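Local coordinates for protein LbaCas13a H328A (C2c2) (Lachnospiraceae bacterium NK4A179, PDB 5WLH) that binds pre-crRNA and is an RNA-targeting, A-cleaving CRISPR-Cas13a nuclease, crystallised with its guide RNA in place, at residues Tyr309-Gly312 against Ser313-Lys317; Asn524-Phe527 against Leu528-Lys531; Gln1119-Leu1122 against Ile1123-Ile1126; Ala1207-Gly1210 against Glu1211-Tyr1215. All blocks are in the same frame, centred on the assembly; numbering follows the deposited sequence.

Contact 1: Tyr309-Gly312 against Ser313-Lys317; sequences YFYG and SDDSK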
loop_
_atom_site.group_PDB
_atom_site.type_symbol
_atom_site.label_atom_id
_atom_site.label_comp_id
_atom_site.label_asym_id
_atom_site.label_seq_id
_atom_site.Cartn_x
_atom_site.Cartn_y
_atom_site.Cartn_z
ATOM N N TYR A 309 -26.593 -23.832 -9.177
ATOM C CA TYR A 309 -25.538 -24.398 -8.350
ATOM C C TYR A 309 -25.989 -24.563 -6.910
ATOM O O TYR A 309 -25.755 -25.612 -6.289
ATOM C CB TYR A 309 -24.297 -23.507 -8.424
ATOM C CG TYR A 309 -23.040 -24.146 -7.885
ATOM C CD1 TYR A 309 -22.749 -24.123 -6.522
ATOM C CD2 TYR A 309 -22.136 -24.754 -8.741
ATOM C CE1 TYR A 309 -21.579 -24.685 -6.040
ATOM C CE2 TYR A 309 -20.968 -25.331 -8.264
ATOM C CZ TYR A 309 -20.708 -25.302 -6.911
ATOM O OH TYR A 309 -19.543 -25.864 -6.460
ATOM N N PHE A 310 -26.647 -23.550 -6.362
ATOM C CA PHE A 310 -26.951 -23.532 -4.943
ATOM C C PHE A 310 -28.361 -23.997 -4.617
ATOM O O PHE A 310 -28.609 -24.398 -3.477
ATOM C CB PHE A 310 -26.765 -22.120 -4.376
ATOM C CG PHE A 310 -25.336 -21.701 -4.310
ATOM C CD1 PHE A 310 -24.512 -22.177 -3.296
ATOM C CD2 PHE A 310 -24.795 -20.869 -5.280
ATOM C CE1 PHE A 310 -23.169 -21.809 -3.236
ATOM C CE2 PHE A 310 -23.452 -20.505 -5.225
ATOM C CZ PHE A 310 -22.645 -20.971 -4.193
ATOM N N TYR A 311 -29.283 -23.935 -5.568
ATOM C CA TYR A 311 -30.678 -24.233 -5.272
ATOM C C TYR A 311 -31.230 -25.373 -6.104
ATOM O O TYR A 311 -32.370 -25.786 -5.871
ATOM C CB TYR A 311 -31.548 -22.979 -5.446
ATOM C CG TYR A 311 -31.065 -21.850 -4.564
ATOM C CD1 TYR A 311 -31.425 -21.783 -3.224
ATOM C CD2 TYR A 311 -30.205 -20.873 -5.065
ATOM C CE1 TYR A 311 -30.946 -20.750 -2.404
ATOM C CE2 TYR A 311 -29.742 -19.845 -4.270
ATOM C CZ TYR A 311 -30.105 -19.790 -2.938
ATOM O OH TYR A 311 -29.625 -18.758 -2.161
ATOM N N GLY A 312 -30.457 -25.911 -7.031
ATOM C CA GLY A 312 -30.862 -27.093 -7.754
ATOM C C GLY A 312 -31.744 -26.770 -8.945
ATOM O O GLY A 312 -32.333 -25.696 -9.058
ATOM N N SER A 313 -31.827 -27.740 -9.854
ATOM C CA SER A 313 -32.494 -27.557 -11.137
ATOM C C SER A 313 -34.000 -27.367 -11.012
ATOM O O SER A 313 -34.633 -26.963 -11.989
ATOM C CB SER A 313 -32.202 -28.753 -12.037
ATOM O OG SER A 313 -32.774 -29.924 -11.491
ATOM N N ASP A 314 -34.592 -27.643 -9.852
ATOM C CA ASP A 314 -36.026 -27.466 -9.666
ATOM C C ASP A 314 -36.380 -26.130 -9.030
ATOM O O ASP A 314 -37.539 -25.919 -8.657
ATOM C CB ASP A 314 -36.592 -28.613 -8.828
ATOM C CG ASP A 314 -36.859 -29.853 -9.651
ATOM O OD1 ASP A 314 -37.577 -29.747 -10.671
ATOM O OD2 ASP A 314 -36.345 -30.930 -9.281
ATOM N N ASP A 315 -35.415 -25.221 -8.888
ATOM C CA ASP A 315 -35.734 -23.900 -8.372
ATOM C C ASP A 315 -36.712 -23.201 -9.310
ATOM O O ASP A 315 -36.608 -23.314 -10.534
ATOM C CB ASP A 315 -34.465 -23.057 -8.213
ATOM C CG ASP A 315 -34.750 -21.713 -7.601
ATOM O OD1 ASP A 315 -34.750 -21.612 -6.356
ATOM O OD2 ASP A 315 -35.003 -20.758 -8.366
ATOM N N SER A 316 -37.662 -22.469 -8.723
ATOM C CA SER A 316 -38.735 -21.868 -9.509
ATOM C C SER A 316 -38.215 -20.892 -10.556
ATOM O O SER A 316 -38.879 -20.693 -11.581
ATOM C CB SER A 316 -39.739 -21.174 -8.587
ATOM O OG SER A 316 -39.145 -20.092 -7.903
ATOM N N LYS A 317 -37.029 -20.308 -10.348
ATOM C CA LYS A 317 -36.477 -19.378 -11.328
ATOM C C LYS A 317 -35.837 -20.085 -12.510
ATOM O O LYS A 317 -35.438 -19.416 -13.468
ATOM C CB LYS A 317 -35.454 -18.447 -10.669
ATOM C CG LYS A 317 -36.082 -17.261 -9.962
ATOM C CD LYS A 317 -36.929 -16.441 -10.932
ATOM C CE LYS A 317 -37.504 -15.205 -10.270
ATOM N NZ LYS A 317 -38.476 -15.548 -9.205
HETATM O O HOH W 1 -33.893 -28.083 -6.867
#
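Tyr311 turns its CG away from its own carbonyl carbon (chi1 -58°), while Asp315 sets CG opposite its backbone N (chi1 -177°). The two side chains therefore run side by side in the same direction. Tyr311 CB lies 3.6 Å from Asp315 OD1, and the ring and carboxylate planes stand 50° apart. The chain joins them through a type I beta turn from Gly312 to Asp315. It is closed by Asp315 N, which donates to Gly312 O at 3.1 Å. Gly312 has positive phi, where a CB would jam against the preceding carbonyl O. A water ties the helix end to the turn: it donates to Tyr311 O at 2.9 Å and accepts from Asp314 N at 3.1 Å. Both carboxylate oxygens are used. Asp315 OD2 takes the N-H of Lys317, with Lys317 N at 2.9 Å, an Asx turn. OD1 forms a salt bridge with Arg334, which also makes a cation-pi contact with Tyr311. The turn ends helix 292-311 at the protein surface. Tyr311 OH bonds Ser433 of helix 429-458, Ser313 touches Ala385 of helix 357-388, and Arg334 belongs to the next helix, 327-335.

Contact 2: Asn524-Phe527 against Leu528-Lys531; sequences NSDF and LLLK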
loop_
_atom_site.group_PDB
_atom_site.type_symbol
_atom_site.label_atom_id
_atom_site.label_comp_id
_atom_site.label_asym_id
_atom_site.label_seq_id
_atom_site.Cartn_x
_atom_site.Cartn_y
_atom_site.Cartn_z
ATOM N N ASN A 524 -19.036 25.086 -4.691
ATOM C CA ASN A 524 -17.738 25.453 -5.257
ATOM C C ASN A 524 -16.642 24.929 -4.338
ATOM O O ASN A 524 -15.868 25.691 -3.760
ATOM C CB ASN A 524 -17.606 26.961 -5.414
ATOM C CG ASN A 524 -18.665 27.543 -6.321
ATOM O OD1 ASN A 524 -18.500 27.573 -7.538
ATOM N ND2 ASN A 524 -19.773 27.990 -5.731
ATOM N N SER A 525 -16.599 23.608 -4.172
ATOM C CA SER A 525 -15.757 23.019 -3.137
ATOM C C SER A 525 -14.373 22.631 -3.635
ATOM O O SER A 525 -13.549 22.184 -2.835
ATOM C CB SER A 525 -16.446 21.786 -2.537
ATOM O OG SER A 525 -16.984 20.967 -3.559
ATOM N N ASP A 526 -14.093 22.778 -4.924
ATOM C CA ASP A 526 -12.793 22.411 -5.477
ATOM C C ASP A 526 -12.038 23.703 -5.772
ATOM O O ASP A 526 -12.297 24.372 -6.775
ATOM C CB ASP A 526 -12.955 21.530 -6.712
ATOM C CG ASP A 526 -11.626 20.934 -7.190
ATOM O OD1 ASP A 526 -10.559 21.358 -6.695
ATOM O OD2 ASP A 526 -11.665 20.047 -8.063
ATOM N N PHE A 527 -11.091 24.037 -4.887
ATOM C CA PHE A 527 -10.249 25.216 -5.071
ATOM C C PHE A 527 -9.646 25.287 -6.467
ATOM O O PHE A 527 -9.608 26.361 -7.087
ATOM C CB PHE A 527 -9.131 25.204 -4.025
ATOM C CG PHE A 527 -8.101 26.267 -4.239
ATOM C CD1 PHE A 527 -8.459 27.604 -4.197
ATOM C CD2 PHE A 527 -6.780 25.937 -4.477
ATOM C CE1 PHE A 527 -7.526 28.589 -4.387
ATOM C CE2 PHE A 527 -5.829 26.928 -4.669
ATOM C CZ PHE A 527 -6.207 28.259 -4.629
ATOM N N LEU A 528 -9.145 24.157 -6.975
ATOM C CA LEU A 528 -8.448 24.163 -8.255
ATOM C C LEU A 528 -9.356 24.492 -9.430
ATOM O O LEU A 528 -8.857 24.845 -10.497
ATOM C CB LEU A 528 -7.796 22.811 -8.511
ATOM C CG LEU A 528 -6.688 22.479 -7.522
ATOM C CD1 LEU A 528 -5.975 21.163 -7.943
ATOM C CD2 LEU A 528 -5.704 23.633 -7.416
ATOM N N LEU A 529 -10.658 24.374 -9.272
ATOM C CA LEU A 529 -11.558 24.665 -10.374
ATOM C C LEU A 529 -12.117 26.079 -10.324
ATOM O O LEU A 529 -12.902 26.449 -11.207
ATOM C CB LEU A 529 -12.693 23.638 -10.407
ATOM C CG LEU A 529 -12.172 22.224 -10.710
ATOM C CD1 LEU A 529 -13.321 21.281 -10.930
ATOM C CD2 LEU A 529 -11.195 22.236 -11.920
ATOM N N LEU A 530 -11.719 26.885 -9.339
ATOM C CA LEU A 530 -12.125 28.287 -9.344
ATOM C C LEU A 530 -11.530 28.988 -10.556
ATOM O O LEU A 530 -10.456 28.628 -11.042
ATOM C CB LEU A 530 -11.701 28.995 -8.055
ATOM C CG LEU A 530 -12.302 28.475 -6.737
ATOM C CD1 LEU A 530 -11.937 29.393 -5.578
ATOM C CD2 LEU A 530 -13.817 28.271 -6.820
ATOM N N LYS A 531 -12.251 29.982 -11.057
ATOM C CA LYS A 531 -11.924 30.632 -12.313
ATOM C C LYS A 531 -11.288 31.996 -12.076
ATOM O O LYS A 531 -11.499 32.615 -11.029
ATOM C CB LYS A 531 -13.190 30.772 -13.171
ATOM C CG LYS A 531 -13.753 29.432 -13.636
ATOM C CD LYS A 531 -12.883 28.809 -14.722
ATOM C CE LYS A 531 -13.202 27.329 -14.927
ATOM N NZ LYS A 531 -12.443 26.424 -13.995
#
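Asp526 reaches across to Leu528 and Leu529 just after it in the chain. Its CB begins the contact, with Asp526 CB 4.1 Å from Leu529 CG. CG of the acid sits anti to the backbone N (chi1 -171°), which carries the carboxylate over the start of the following turn. There the two oxygens part. Asp526 OD1 accepts a hydrogen bond from Leu528 N at 3.1 Å; the bond is bent, 136° at the hydrogen, and arrives from above the carboxylate plane. Asp526 OD1 also lies 3.6 Å from Leu528 CB. Asp526 OD2 rests against the Leu529 branch, 3.5 Å from Leu529 CG, and its charge is met by a salt bridge to Arg603. Two backbone bonds close the turn: Asp526 O accepts from Leu529 N at 3.0 Å, and Phe527 O accepts from Leu530 N at 3.1 Å. Phe527 CD1 meets Leu530 CD1 at 4.1 Å, the two side chains crossing near a right angle. Phe527 and Leu528 also reach helices 486-517 and 588-602, so the apolar side of the turn faces those helices. Lys596 of helix 588-602 donates to Leu530 O. Two successive N-H to C=O bonds, each to the residue three back, mark a short 3-10 turn, and Asp526, bonding the N-H two residues ahead through its side chain, makes an Asx turn at its start.

Contact 3: Gln1119-Leu1122 against Ile1123-Ile1126; sequences QGQL and INWI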
loop_
_atom_site.group_PDB
_atom_site.type_symbol
_atom_site.label_atom_id
_atom_site.label_comp_id
_atom_site.label_asym_id
_atom_site.label_seq_id
_atom_site.Cartn_x
_atom_site.Cartn_y
_atom_site.Cartn_z
ATOM N N GLN A 1119 -6.354 10.610 5.469
ATOM C CA GLN A 1119 -6.955 11.310 4.341
ATOM C C GLN A 1119 -6.177 11.008 3.072
ATOM O O GLN A 1119 -6.761 10.825 2.002
ATOM C CB GLN A 1119 -6.952 12.817 4.609
ATOM C CG GLN A 1119 -7.342 13.685 3.417
ATOM C CD GLN A 1119 -8.821 13.654 3.119
ATOM O OE1 GLN A 1119 -9.549 12.784 3.590
ATOM N NE2 GLN A 1119 -9.274 14.605 2.314
ATOM N N GLY A 1120 -4.857 10.945 3.193
ATOM C CA GLY A 1120 -4.032 10.625 2.039
ATOM C C GLY A 1120 -4.320 9.241 1.493
ATOM O O GLY A 1120 -4.330 9.038 0.284
ATOM N N GLN A 1121 -4.578 8.269 2.372
ATOM C CA GLN A 1121 -4.901 6.946 1.857
ATOM C C GLN A 1121 -6.242 6.963 1.134
ATOM O O GLN A 1121 -6.423 6.290 0.118
ATOM C CB GLN A 1121 -4.914 5.925 3.004
ATOM C CG GLN A 1121 -5.319 4.508 2.566
ATOM C CD GLN A 1121 -4.353 3.918 1.550
ATOM O OE1 GLN A 1121 -3.167 3.723 1.841
ATOM N NE2 GLN A 1121 -4.858 3.633 0.345
ATOM N N LEU A 1122 -7.202 7.725 1.656
ATOM C CA LEU A 1122 -8.477 7.868 0.965
ATOM C C LEU A 1122 -8.285 8.456 -0.427
ATOM O O LEU A 1122 -8.862 7.969 -1.394
ATOM C CB LEU A 1122 -9.418 8.742 1.782
ATOM C CG LEU A 1122 -9.928 8.052 3.059
ATOM C CD1 LEU A 1122 -10.631 9.057 3.947
ATOM C CD2 LEU A 1122 -10.846 6.847 2.754
ATOM N N ILE A 1123 -7.455 9.486 -0.548
ATOM C CA ILE A 1123 -7.221 10.077 -1.861
ATOM C C ILE A 1123 -6.461 9.110 -2.762
ATOM O O ILE A 1123 -6.736 9.013 -3.960
ATOM C CB ILE A 1123 -6.493 11.418 -1.714
ATOM C CG1 ILE A 1123 -7.405 12.411 -0.965
ATOM C CG2 ILE A 1123 -6.245 12.025 -3.119
ATOM C CD1 ILE A 1123 -6.688 13.674 -0.495
ATOM N N ASN A 1124 -5.500 8.379 -2.199
ATOM C CA ASN A 1124 -4.829 7.324 -2.954
ATOM C C ASN A 1124 -5.854 6.361 -3.556
ATOM O O ASN A 1124 -5.818 6.057 -4.753
ATOM C CB ASN A 1124 -3.846 6.610 -2.022
ATOM C CG ASN A 1124 -3.028 5.532 -2.712
ATOM O OD1 ASN A 1124 -3.571 4.583 -3.266
ATOM N ND2 ASN A 1124 -1.701 5.639 -2.609
ATOM N N TRP A 1125 -6.802 5.894 -2.737
ATOM C CA TRP A 1125 -7.839 4.994 -3.233
ATOM C C TRP A 1125 -8.676 5.648 -4.327
ATOM O O TRP A 1125 -9.102 4.978 -5.274
ATOM C CB TRP A 1125 -8.741 4.572 -2.078
ATOM C CG TRP A 1125 -8.152 3.472 -1.265
ATOM C CD1 TRP A 1125 -7.267 2.509 -1.683
ATOM C CD2 TRP A 1125 -8.418 3.209 0.119
ATOM N NE1 TRP A 1125 -6.980 1.643 -0.628
ATOM C CE2 TRP A 1125 -7.678 2.059 0.481
ATOM C CE3 TRP A 1125 -9.213 3.837 1.082
ATOM C CZ2 TRP A 1125 -7.706 1.525 1.777
ATOM C CZ3 TRP A 1125 -9.262 3.303 2.350
ATOM C CH2 TRP A 1125 -8.500 2.159 2.693
ATOM N N ILE A 1126 -8.951 6.949 -4.200
ATOM C CA ILE A 1126 -9.685 7.627 -5.274
ATOM C C ILE A 1126 -8.969 7.432 -6.599
ATOM O O ILE A 1126 -9.585 7.110 -7.622
ATOM C CB ILE A 1126 -9.861 9.123 -4.969
ATOM C CG1 ILE A 1126 -10.932 9.311 -3.901
ATOM C CG2 ILE A 1126 -10.209 9.885 -6.285
ATOM C CD1 ILE A 1126 -10.952 10.701 -3.288
HETATM O O HOH W 2 -3.597 2.199 -1.878
#
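Four backbone bonds, each from an N-H to the carbonyl four residues earlier, make one regular alpha-helical stretch, from Ile1123 N to Gln1119 O at 3.0 Å through Ile1126 N to Leu1122 O. On this frame Gln1121 and Trp1125 sit one turn apart and pack on each other. Gln1121 holds CG anti to its backbone N (chi1 177°) and then bends at chi2, which folds the chain over the indole. Gln1121 CG lies 3.8 Å from the centroid of the six-membered ring of Trp1125, 7° off the ring normal, a CH-pi contact over the face. The amide continues over the same face with Gln1121 NE2 3.1 Å from Trp1125 NE1. Both are donors, so no bond joins them, and the amide and ring planes are 51° apart. Gln1121 NE2 instead donates to a water at 2.9 Å. That water donates to Asn1124 OD1 at 2.8 Å and so bridges the two amides. Leu1122 comes to the indole at its edge, with Leu1122 CD2 3.8 Å from Trp1125 CE3. Replacing Trp1125 by an alanine would probably strip the Gln1121 chain of its flat support and leave Leu1122 CD2 facing a gap. Elsewhere on the helix Ile1123 CD1 lies 3.9 Å from Gln1119 NE2, which donates to Ile1249 O. The stretch belongs to the long helix 1106-1145. Trp1125 meets Phe1274 edge-to-face and touches helix 1284-1294; Leu1122 packs on helix 1262-1273, Ile1126 on helix 1239-1250, and Ile1123 on helix 486-517.

Contact 4: Ala1207-Gly1210 against Glu1211-Tyr1215; sequences AKIG and EFYRY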
loop_
_atom_site.group_PDB
_atom_site.type_symbol
_atom_site.label_atom_id
_atom_site.label_comp_id
_atom_site.label_asym_id
_atom_site.label_seq_id
_atom_site.Cartn_x
_atom_site.Cartn_y
_atom_site.Cartn_z
ATOM N N ALA A 1207 -16.067 18.365 -16.301
ATOM C CA ALA A 1207 -16.420 18.961 -17.580
ATOM C C ALA A 1207 -16.217 17.962 -18.698
ATOM O O ALA A 1207 -17.036 17.870 -19.622
ATOM C CB ALA A 1207 -15.584 20.215 -17.839
ATOM N N LYS A 1208 -15.125 17.202 -18.627
ATOM C CA LYS A 1208 -14.833 16.242 -19.676
ATOM C C LYS A 1208 -15.887 15.154 -19.735
ATOM O O LYS A 1208 -16.234 14.683 -20.818
ATOM C CB LYS A 1208 -13.453 15.642 -19.460
ATOM C CG LYS A 1208 -12.402 16.641 -19.897
ATOM C CD LYS A 1208 -11.053 16.125 -19.773
ATOM C CE LYS A 1208 -10.122 16.957 -20.618
ATOM N NZ LYS A 1208 -8.792 16.331 -20.515
ATOM N N ILE A 1209 -16.371 14.699 -18.579
ATOM C CA ILE A 1209 -17.426 13.699 -18.606
ATOM C C ILE A 1209 -18.663 14.261 -19.291
ATOM O O ILE A 1209 -19.285 13.590 -20.119
ATOM C CB ILE A 1209 -17.735 13.219 -17.186
ATOM C CG1 ILE A 1209 -16.523 12.439 -16.679
ATOM C CG2 ILE A 1209 -19.024 12.382 -17.182
ATOM C CD1 ILE A 1209 -16.679 11.946 -15.246
ATOM N N GLY A 1210 -19.036 15.496 -18.951
ATOM C CA GLY A 1210 -20.131 16.146 -19.662
ATOM C C GLY A 1210 -19.893 16.206 -21.157
ATOM O O GLY A 1210 -20.780 15.896 -21.957
ATOM N N GLU A 1211 -18.682 16.578 -21.558
ATOM C CA GLU A 1211 -18.380 16.650 -22.979
ATOM C C GLU A 1211 -18.446 15.276 -23.627
ATOM O O GLU A 1211 -18.924 15.135 -24.760
ATOM C CB GLU A 1211 -17.006 17.282 -23.174
ATOM C CG GLU A 1211 -16.971 18.709 -22.720
ATOM C CD GLU A 1211 -15.566 19.206 -22.488
ATOM O OE1 GLU A 1211 -14.620 18.387 -22.568
ATOM O OE2 GLU A 1211 -15.413 20.413 -22.218
ATOM N N PHE A 1212 -17.969 14.244 -22.925
ATOM C CA PHE A 1212 -18.058 12.892 -23.459
ATOM C C PHE A 1212 -19.500 12.508 -23.730
ATOM O O PHE A 1212 -19.809 11.917 -24.773
ATOM C CB PHE A 1212 -17.445 11.899 -22.480
ATOM C CG PHE A 1212 -17.408 10.509 -22.994
ATOM C CD1 PHE A 1212 -18.520 9.663 -22.845
ATOM C CD2 PHE A 1212 -16.286 10.033 -23.629
ATOM C CE1 PHE A 1212 -18.481 8.377 -23.322
ATOM C CE2 PHE A 1212 -16.246 8.739 -24.113
ATOM C CZ PHE A 1212 -17.346 7.904 -23.950
ATOM N N TYR A 1213 -20.387 12.816 -22.785
ATOM C CA TYR A 1213 -21.811 12.583 -22.985
ATOM C C TYR A 1213 -22.307 13.258 -24.259
ATOM O O TYR A 1213 -23.087 12.671 -25.011
ATOM C CB TYR A 1213 -22.589 13.077 -21.770
ATOM C CG TYR A 1213 -22.762 12.027 -20.685
ATOM C CD1 TYR A 1213 -21.724 11.727 -19.797
ATOM C CD2 TYR A 1213 -23.964 11.329 -20.546
ATOM C CE1 TYR A 1213 -21.882 10.770 -18.796
ATOM C CE2 TYR A 1213 -24.125 10.365 -19.553
ATOM C CZ TYR A 1213 -23.083 10.092 -18.681
ATOM O OH TYR A 1213 -23.238 9.131 -17.700
ATOM N N ARG A 1214 -21.840 14.481 -24.537
ATOM C CA ARG A 1214 -22.257 15.184 -25.746
ATOM C C ARG A 1214 -21.578 14.644 -26.996
ATOM O O ARG A 1214 -22.122 14.785 -28.096
ATOM C CB ARG A 1214 -22.005 16.690 -25.607
ATOM C CG ARG A 1214 -22.648 17.244 -24.349
ATOM C CD ARG A 1214 -23.927 18.028 -24.623
ATOM N NE ARG A 1214 -23.900 18.751 -25.889
ATOM C CZ ARG A 1214 -24.841 18.676 -26.827
ATOM N NH1 ARG A 1214 -25.894 17.887 -26.678
ATOM N NH2 ARG A 1214 -24.714 19.388 -27.932
ATOM N N TYR A 1215 -20.419 14.006 -26.851
ATOM C CA TYR A 1215 -19.844 13.233 -27.940
ATOM C C TYR A 1215 -20.681 11.997 -28.233
ATOM O O TYR A 1215 -21.038 11.729 -29.384
ATOM C CB TYR A 1215 -18.408 12.834 -27.591
ATOM C CG TYR A 1215 -17.922 11.562 -28.253
ATOM C CD1 TYR A 1215 -17.727 11.497 -29.628
ATOM C CD2 TYR A 1215 -17.624 10.430 -27.496
ATOM C CE1 TYR A 1215 -17.279 10.360 -30.227
ATOM C CE2 TYR A 1215 -17.173 9.284 -28.084
ATOM C CZ TYR A 1215 -16.996 9.243 -29.445
ATOM O OH TYR A 1215 -16.544 8.095 -30.032
#
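This is a local contact along a single alpha-helix, 1205-1216, between residues three and four apart. The helix packs beside helix 1171-1180, where Phe1212 touches Ile1172 and Met1179. Backbone N-H groups bonded to the carbonyl four residues back define it: Glu1211 N to Ala1207 O is 2.9 Å, and Phe1212 N to Lys1208 O is 2.8 Å. Tyr1213 N to Ile1209 O and Arg1214 N to Gly1210 O continue the pattern. Glu1211 is buried and lies back along the preceding turn. With chi1 at -65° its CG stands beside the backbone N, and the chain runs on extended. Glu1211 CG thereby comes to 3.2 Å from Ala1207 O, and Glu1211 OE1 reaches 3.6 Å from Lys1208 CA. The Lys1208 side chain passes it obliquely, but the charges do not pair: Lys1208 NZ is 6.5 Å from Glu1211 OE1 and donates instead to the carbonyl oxygens of Ala1178, Leu1184 and Gly1201. Glu1211 OE1 also lies near OE2 of Glu1203, a like charge, which might make protonation of one of the pair easier. Replacing Glu1211 by an alanine would probably open a gap beside Ala1207 O and leave Lys1208 CA without the carboxylate beside it. Farther along, Arg1214 NE bonds Val1189 O. Ile1209 and Tyr1213 run side by side one turn apart, and Tyr1213 OH bonds Asp1224. Ile1209 CG2 touches Tyr1213 CE1 at 3.7 Å, while Ile1209 O meets the ring edge in plane, 3.1 Å from Tyr1213 CD1.

The contacts follow one another along the chain in numbered order and none touches another. Contact 1 stands apart: centre to centre it is about 54 Å from contact 2, 42 Å from contact 3 and 44 Å from contact 4. It lies at the surface, at the end of helix 292-311, its nearest atom about 7 Å from the bound RNA. Contacts 2 and 3 have centres about 19 Å apart and share helix 486-517, which packs against both. Contact 3, on helix 1106-1145, is the most central, and its nearest atom is about 5 Å from the RNA. Contacts 2, 3 and 4, far apart in sequence, lie within about 26 Å of one another by centres.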